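3-oxoacyl-(acyl-carrier protein) synthase II (Thermus thermophilus, PDB 1J3N) probably catalyses the condensation of an acyl group with malonyl-acyl-carrier protein that lengthens the chain in fatty acid synthesis. Local coordinates at residues Phe130-Pro133 with Met134-Ala137; Ala140-His143 with Ile144-Tyr148; Ser170-Arg173 with Met174-Gly178. All coordinates share one frame; numbering follows the deposited sequence.

The three contacts come in series along the chain, each centred on one helix: contact 1 on helix 131-135, running slightly past both its ends, contact 2 on helix 139-148, and contact 3 on the last turns of helix 163-176 and just beyond. All lie in the N-terminal domain of the beta-ketoacyl synthase, a thiolase-type enzyme. Contacts 1 and 2 adjoin in sequence, their centres about 14 Å apart; contact 3 lies about 19 Å from contact 2 and 27 Å from contact 1, centre to centre. Contacts 2 and 3 share strand 182-189 of the large mixed sheet, whereas contact 1 packs on helix 109-122. Each also touches the second subunit, so all three contribute to the homodimer interface.

Contact 1. Residues Phe130-Pro133 with Met134-Ala137; sequences FFIP and MMIA
Met-135 lays its CG over one face of the Phe-131 ring, 4.0 Å from the ring centroid and 27° off the normal, a CH-pi contact one helical turn apart. The nearest ring atom is CE1 of Phe-131, at 3.7 Å from Met-135 CG. The sulfur follows more obliquely: Met-135 SD is 5.2 Å from the Phe-131 centroid, a Met-aromatic contact in which the methylene, rather than the sulfur, is the closer group. Met-135 has CG between its backbone N and carbonyl carbon (chi1 81°), and a second bend at chi2 leads SD and CE away from the ring, alongside Ile-132, whose CD1 lies 4.1 Å from Met-135 CE. Ile-132 also meets Ile-136 branch to branch, CG2 to CG2 at 4.0 Å. The backbone beneath is a short helix: Met-135 N bonds to Phe-131 O at 3.0 Å, and the last turn closes with a nearly straight bond from Ile-136 N to Ile-132 O (3.1 Å, 169°). Ile-136 then leaves helical angles. Outside the two segments, the Phe-131 ring meets Trp-112 edge-to-face, and Met-134 and Met-135 touch Thr-111 and Trp-112, so helix 131-135 packs against helix 109-122 while Phe-131 and Ile-132 press on Met-195 and Met-203 of the second subunit.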
# COMPACT_ATOMS: atom_id res chain seq x y z
N PHE A 130 -18.39 9.14 7.65
CA PHE A 130 -17.22 8.47 8.20
C PHE A 130 -16.92 7.19 7.41
O PHE A 130 -16.01 6.44 7.77
CB PHE A 130 -17.46 8.13 9.68
CG PHE A 130 -17.62 9.34 10.55
CD1 PHE A 130 -16.52 10.13 10.87
CD2 PHE A 130 -18.87 9.69 11.04
CE1 PHE A 130 -16.67 11.28 11.66
CE2 PHE A 130 -19.04 10.83 11.82
CZ PHE A 130 -17.93 11.63 12.14
N PHE A 131 -17.67 6.94 6.35
CA PHE A 131 -17.44 5.74 5.55
C PHE A 131 -16.00 5.71 5.02
O PHE A 131 -15.26 4.77 5.31
CB PHE A 131 -18.42 5.67 4.38
CG PHE A 131 -18.09 4.59 3.38
CD1 PHE A 131 -17.87 3.28 3.80
CD2 PHE A 131 -17.96 4.89 2.03
CE1 PHE A 131 -17.53 2.28 2.89
CE2 PHE A 131 -17.62 3.89 1.11
CZ PHE A 131 -17.40 2.59 1.54
N ILE A 132 -15.62 6.72 4.26
CA ILE A 132 -14.27 6.77 3.70
C ILE A 132 -13.17 6.64 4.76
O ILE A 132 -12.31 5.76 4.66
CB ILE A 132 -14.03 8.07 2.87
CG1 ILE A 132 -14.99 8.11 1.68
CG2 ILE A 132 -12.58 8.14 2.39
CD1 ILE A 132 -14.91 6.88 0.79
N PRO A 133 -13.18 7.50 5.79
CA PRO A 133 -12.18 7.46 6.86
C PRO A 133 -12.12 6.13 7.62
O PRO A 133 -11.08 5.77 8.15
CB PRO A 133 -12.61 8.61 7.78
CG PRO A 133 -13.29 9.56 6.87
CD PRO A 133 -14.10 8.64 5.98
N MET A 134 -13.24 5.42 7.69
CA MET A 134 -13.26 4.16 8.41
C MET A 134 -12.84 2.96 7.56
O MET A 134 -12.29 1.99 8.08
CB MET A 134 -14.66 3.89 8.99
CG MET A 134 -15.08 4.80 10.14
SD MET A 134 -16.75 4.38 10.75
CE MET A 134 -16.47 2.73 11.43
N MET A 135 -13.08 3.02 6.26
CA MET A 135 -12.76 1.89 5.40
C MET A 135 -11.42 1.85 4.66
O MET A 135 -10.89 0.75 4.43
CB MET A 135 -13.90 1.66 4.40
CG MET A 135 -13.89 2.57 3.18
SD MET A 135 -12.81 1.96 1.87
CE MET A 135 -13.12 3.22 0.58
N ILE A 136 -10.85 3.00 4.30
CA ILE A 136 -9.60 2.98 3.55
C ILE A 136 -8.38 2.45 4.30
O ILE A 136 -8.19 2.69 5.49
CB ILE A 136 -9.29 4.38 2.93
CG1 ILE A 136 -9.17 5.45 4.01
CG2 ILE A 136 -10.41 4.76 1.97
CD1 ILE A 136 -8.83 6.82 3.45
N ALA A 137 -7.55 1.70 3.57
CA ALA A 137 -6.36 1.04 4.11
C ALA A 137 -5.36 1.85 4.91
O ALA A 137 -4.80 1.34 5.89
CB ALA A 137 -5.62 0.31 2.97

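Contact 2. Residues Ala140-His143 with Ile144-Tyr148; sequences ASAH and IAMRY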
# COMPACT_ATOMS: atom_id res chain seq x y z
N ALA A 140 -5.03 2.72 9.33
CA ALA A 140 -4.41 2.03 10.45
C ALA A 140 -3.13 2.82 10.79
O ALA A 140 -2.88 3.16 11.94
CB ALA A 140 -4.07 0.60 10.07
N SER A 141 -2.33 3.11 9.77
CA SER A 141 -1.12 3.89 9.97
C SER A 141 -1.48 5.28 10.49
O SER A 141 -0.93 5.74 11.49
CB SER A 141 -0.35 4.02 8.66
OG SER A 141 0.31 2.80 8.33
N ALA A 142 -2.42 5.93 9.82
CA ALA A 142 -2.86 7.27 10.19
C ALA A 142 -3.34 7.37 11.63
O ALA A 142 -2.98 8.31 12.35
CB ALA A 142 -3.98 7.73 9.25
N HIS A 143 -4.16 6.42 12.06
CA HIS A 143 -4.66 6.46 13.42
C HIS A 143 -3.58 6.26 14.46
O HIS A 143 -3.64 6.84 15.54
CB HIS A 143 -5.79 5.44 13.61
CG HIS A 143 -7.14 6.00 13.30
ND1 HIS A 143 -7.73 6.98 14.07
CD2 HIS A 143 -7.99 5.77 12.27
CE1 HIS A 143 -8.88 7.33 13.53
NE2 HIS A 143 -9.06 6.61 12.43
N ILE A 144 -2.58 5.45 14.13
CA ILE A 144 -1.49 5.22 15.06
C ILE A 144 -0.65 6.49 15.17
O ILE A 144 -0.25 6.89 16.27
CB ILE A 144 -0.61 4.03 14.61
CG1 ILE A 144 -1.38 2.71 14.81
CG2 ILE A 144 0.69 4.02 15.40
CD1 ILE A 144 -0.82 1.53 14.01
N ALA A 145 -0.38 7.12 14.03
CA ALA A 145 0.40 8.36 14.01
C ALA A 145 -0.32 9.47 14.78
O ALA A 145 0.32 10.25 15.49
CB ALA A 145 0.63 8.80 12.57
N MET A 146 -1.64 9.53 14.62
CA MET A 146 -2.44 10.55 15.29
C MET A 146 -2.51 10.35 16.80
O MET A 146 -2.40 11.30 17.57
CB MET A 146 -3.85 10.58 14.71
CG MET A 146 -3.91 11.05 13.27
SD MET A 146 -5.58 11.24 12.65
CE MET A 146 -6.00 9.57 12.20
N ARG A 147 -2.68 9.10 17.21
CA ARG A 147 -2.79 8.78 18.63
C ARG A 147 -1.54 9.14 19.43
O ARG A 147 -1.65 9.63 20.56
CB ARG A 147 -3.09 7.29 18.82
CG ARG A 147 -3.47 6.94 20.25
CD ARG A 147 -3.70 5.45 20.47
NE ARG A 147 -4.29 5.22 21.78
CZ ARG A 147 -4.41 4.03 22.37
NH1 ARG A 147 -3.98 2.93 21.76
NH2 ARG A 147 -4.98 3.94 23.56
N TYR A 148 -0.37 8.90 18.85
CA TYR A 148 0.89 9.17 19.53
C TYR A 148 1.66 10.41 19.08
O TYR A 148 2.68 10.76 19.66
CB TYR A 148 1.81 7.94 19.41
CG TYR A 148 1.21 6.67 19.97
CD1 TYR A 148 0.90 6.56 21.33
CD2 TYR A 148 0.94 5.58 19.15
CE1 TYR A 148 0.34 5.39 21.85
CE2 TYR A 148 0.39 4.41 19.66
CZ TYR A 148 0.09 4.32 21.01
OH TYR A 148 -0.46 3.16 21.51
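His-143 and Met-146 set the geometry here: the methyl end of the methionine rests over one face of the imidazole, and the two side chains pass at a slant. Met-146 CE stands 3.8 Å from the His-143 ring centroid, 19° off the normal, which identifies a CH-pi contact over the face. It is offset toward the rim, nearest to His-143 ND1 at 3.6 Å. The sulfur is farther and oblique, with Met-146 SD 5.4 Å from the same centroid. This reach depends on the shape of the methionine chain: CG is anti to the carbonyl carbon (chi1 -67°), and after an extended middle the chain bends at chi3, turning CE back along the helix. The same methyl meets Ala-142 CB at 4.0 Å, so it bridges two successive residues of the preceding turn. The backbone is a regular helix, its i to i+4 bonds including Ala-145 N to Ser-141 O at 2.9 Å and Met-146 N to Ala-142 O at 2.9 Å. Two polar ends are held elsewhere: Ser-141 OG bonds to Ser-155 O and Val-102 N, and Arg-147 NH1 to Gln-80 OE1. Helix 139-148 thus lies between several elements, with Ile-144 packed on strands 98-103 and 182-189 and on helix 70-86, and His-143 also touching that helix at Val-72. Ala-142 and Met-146 meet His-399 and His-266 of the second subunit.

Contact 3. Residues Ser170-Arg173 with Met174-Gly178; sequences SALR and MIQLG
A Schellman motif finishes helix 163-176: Gly-178 is the first residue to leave helical angles, and its positive phi (83°) comes with two bonds back into the last turn, one of them from Gly-178 N to Ile-175 O at 3.0 Å. Within the final turns the principal side-chain link is between Arg-173 and Gln-176, whose side chains run alongside each other in the same direction. Arg-173 NH1 donates to Gln-176 OE1 at 2.8 Å with an N-H...O angle of 160°. The bond uses a lone pair in the amide plane and approaches the guanidinium edge in its own plane; the guanidinium and amide planes differ by only 10°, so the pair is nearly coplanar. Arg-173 reaches this position by bending at chi2, while the Gln-176 chain stays stretched out past its CG. A water accepts from Gln-176 NE2 at 3.1 Å, and more weakly from Arg-173 NH1. Leu-172 lies against the amide, its CG 3.7 Å from Gln-176 OE1. Underneath, Leu-177 N bonds to Arg-173 O at 2.8 Å. The other end of the guanidinium is engaged across the dimer, where Arg-173 NH2 forms a salt bridge with Glu-179 of the second subunit. The helix rests on the large mixed sheet, with Ala-171 and Ile-175 packed on strands 182-189 and 232-240 and Leu-172 and Gln-176 on Val-4 of strand 4-13.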
# COMPACT_ATOMS: atom_id res chain seq x y z
N SER A 170 9.70 -2.66 4.23
CA SER A 170 9.68 -1.27 3.79
C SER A 170 10.06 -0.33 4.94
O SER A 170 10.59 0.76 4.71
CB SER A 170 8.30 -0.90 3.25
OG SER A 170 8.00 -1.65 2.08
N ALA A 171 9.78 -0.75 6.17
CA ALA A 171 10.12 0.05 7.35
C ALA A 171 11.61 -0.13 7.56
O ALA A 171 12.31 0.79 7.97
CB ALA A 171 9.35 -0.45 8.59
N LEU A 172 12.09 -1.34 7.27
CA LEU A 172 13.52 -1.63 7.37
C LEU A 172 14.26 -0.60 6.52
O LEU A 172 15.22 0.02 6.98
CB LEU A 172 13.82 -3.03 6.83
CG LEU A 172 15.30 -3.37 6.57
CD1 LEU A 172 16.06 -3.46 7.89
CD2 LEU A 172 15.39 -4.69 5.82
N ARG A 173 13.79 -0.42 5.29
CA ARG A 173 14.41 0.52 4.35
C ARG A 173 14.36 1.95 4.85
O ARG A 173 15.33 2.68 4.76
CB ARG A 173 13.73 0.44 2.99
CG ARG A 173 13.88 -0.90 2.30
CD ARG A 173 15.33 -1.36 2.22
NE ARG A 173 15.46 -2.55 1.39
CZ ARG A 173 16.36 -3.51 1.58
NH1 ARG A 173 17.22 -3.44 2.59
NH2 ARG A 173 16.39 -4.56 0.76
N MET A 174 13.20 2.32 5.38
CA MET A 174 12.96 3.64 5.93
C MET A 174 14.00 3.99 7.00
O MET A 174 14.50 5.12 7.05
CB MET A 174 11.56 3.64 6.53
CG MET A 174 10.89 4.98 6.71
SD MET A 174 9.22 4.66 7.38
CE MET A 174 8.31 4.32 5.91
N ILE A 175 14.33 3.04 7.86
CA ILE A 175 15.33 3.31 8.90
C ILE A 175 16.75 3.26 8.31
O ILE A 175 17.57 4.11 8.62
CB ILE A 175 15.21 2.30 10.09
CG1 ILE A 175 13.81 2.40 10.72
CG2 ILE A 175 16.26 2.60 11.14
CD1 ILE A 175 13.55 1.40 11.84
N GLN A 176 17.03 2.27 7.46
CA GLN A 176 18.36 2.16 6.84
C GLN A 176 18.70 3.42 6.04
O GLN A 176 19.85 3.85 6.00
CB GLN A 176 18.43 0.96 5.89
CG GLN A 176 18.24 -0.40 6.53
CD GLN A 176 18.36 -1.52 5.51
OE1 GLN A 176 17.71 -1.48 4.46
NE2 GLN A 176 19.18 -2.52 5.81
N LEU A 177 17.68 4.00 5.40
CA LEU A 177 17.84 5.20 4.58
C LEU A 177 17.89 6.49 5.40
O LEU A 177 18.15 7.57 4.86
CB LEU A 177 16.68 5.28 3.57
CG LEU A 177 16.58 4.22 2.47
CD1 LEU A 177 15.14 4.13 1.97
CD2 LEU A 177 17.53 4.56 1.33
N GLY A 178 17.65 6.39 6.71
CA GLY A 178 17.69 7.57 7.56
C GLY A 178 16.42 8.41 7.59
O GLY A 178 16.44 9.54 8.08
O HOH W 1 19.32 -5.40 4.57